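PDB 3A0C: Mannose/sialic acid-binding lectin from Polygonatum cyrtonema, which probably binds carbohydrate, mannose in particular, as an anti-HIV lectin made of a bulb-type lectin domain. Local coordinates for residues L24-Q27 / N31-L34. Numbering follows the deposited sequence.
Sequences LIMQ and NFVL. Unlike the reference sequence in segment 24-27: Q27 (reference Pro).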
# COMPACT_ATOMS: atom_id res chain seq x y z
N LEU A 24 9.87 -8.41 -2.75
CA LEU A 24 8.90 -9.49 -2.68
C LEU A 24 8.72 -9.94 -4.12
O LEU A 24 8.11 -9.22 -4.92
CB LEU A 24 7.59 -8.96 -2.12
CG LEU A 24 6.49 -9.99 -1.92
CD1 LEU A 24 6.94 -11.06 -0.92
CD2 LEU A 24 5.26 -9.28 -1.42
N ILE A 25 9.23 -11.12 -4.44
CA ILE A 25 9.17 -11.63 -5.81
C ILE A 25 8.39 -12.92 -6.08
O ILE A 25 8.38 -13.85 -5.27
CB ILE A 25 10.61 -11.80 -6.37
CG1 ILE A 25 10.57 -12.29 -7.82
CG2 ILE A 25 11.38 -12.80 -5.53
CD1 ILE A 25 11.91 -12.28 -8.51
N MET A 26 7.72 -12.94 -7.23
CA MET A 26 6.96 -14.10 -7.68
C MET A 26 7.93 -14.79 -8.64
O MET A 26 7.97 -14.47 -9.82
CB MET A 26 5.69 -13.66 -8.41
CG MET A 26 4.87 -14.80 -9.00
SD MET A 26 4.19 -15.96 -7.80
CE MET A 26 5.41 -17.31 -7.90
N GLN A 27 8.71 -15.72 -8.11
CA GLN A 27 9.71 -16.42 -8.90
C GLN A 27 9.19 -17.37 -9.95
O GLN A 27 8.01 -17.73 -9.96
CB GLN A 27 10.64 -17.18 -7.96
CG GLN A 27 11.44 -16.26 -7.06
CD GLN A 27 12.16 -16.99 -5.96
OE1 GLN A 27 12.92 -16.41 -5.21
NE2 GLN A 27 11.90 -18.29 -5.85
N ASN A 31 7.70 -20.12 -6.38
CA ASN A 31 7.91 -19.84 -4.98
C ASN A 31 7.77 -18.35 -4.77
O ASN A 31 8.47 -17.56 -5.39
CB ASN A 31 9.30 -20.32 -4.55
CG ASN A 31 9.44 -20.42 -3.05
OD1 ASN A 31 8.46 -20.58 -2.31
ND2 ASN A 31 10.68 -20.33 -2.57
N PHE A 32 6.85 -17.95 -3.90
CA PHE A 32 6.64 -16.54 -3.61
C PHE A 32 7.45 -16.24 -2.35
O PHE A 32 7.07 -16.63 -1.24
CB PHE A 32 5.15 -16.26 -3.38
CG PHE A 32 4.84 -14.81 -3.20
CD1 PHE A 32 5.28 -13.88 -4.13
CD2 PHE A 32 4.09 -14.37 -2.11
CE1 PHE A 32 4.99 -12.53 -3.98
CE2 PHE A 32 3.80 -13.01 -1.94
CZ PHE A 32 4.25 -12.09 -2.88
N VAL A 33 8.57 -15.54 -2.53
CA VAL A 33 9.46 -15.25 -1.42
C VAL A 33 9.88 -13.78 -1.20
O VAL A 33 10.00 -12.99 -2.14
CB VAL A 33 10.73 -16.15 -1.53
CG1 VAL A 33 10.99 -16.52 -2.98
CG2 VAL A 33 11.94 -15.46 -0.95
N LEU A 34 10.09 -13.45 0.06
CA LEU A 34 10.49 -12.10 0.47
C LEU A 34 11.99 -12.08 0.72
O LEU A 34 12.49 -12.85 1.54
CB LEU A 34 9.75 -11.71 1.76
CG LEU A 34 10.16 -10.42 2.46
CD1 LEU A 34 10.06 -9.23 1.52
CD2 LEU A 34 9.26 -10.22 3.65
O HOH W 1 12.29 -21.06 -4.35
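I25 and V33 form the hydrogen-bonded pair between two non-hydrogen-bonded ones, L24-L34 and M26-F32, near the turn of an antiparallel β hairpin, strands 22-26 and 32-36, in one of the sheets of this β-prism II lectin. I25 N reaches V33 O at 3.1 Å, and V33 N returns a bond to I25 O. Past the strand end, Q27 N adds a longer bond to N31 O (3.3 Å). L24, M26, F32 and L34 share one face, and all four are buried. There the F32 ring, its CG anti to the backbone N (chi1 -174°), leans across to the facing strand, where its CZ meets L24 CG at 3.2 Å, an oblique and tight approach. M26 CA lies at the ring edge, while M26 SD makes an oblique Met-aromatic contact 5.4 Å from the ring centroid. Beyond the strand, the Q27 side chain, extended past CG, crosses V33 obliquely, with Q27 OE1 in a close, strained-looking approach to V33 CG1. Its amide is fixed at both ends, OE1 by Y35 OH and NE2 by D29 OD1. Strands 15-18 and 39-43 flank the hairpin; inward, L24 and L34 pack on L89 of strand 86-89, and M26 and F32 on L55 of strand 54-57.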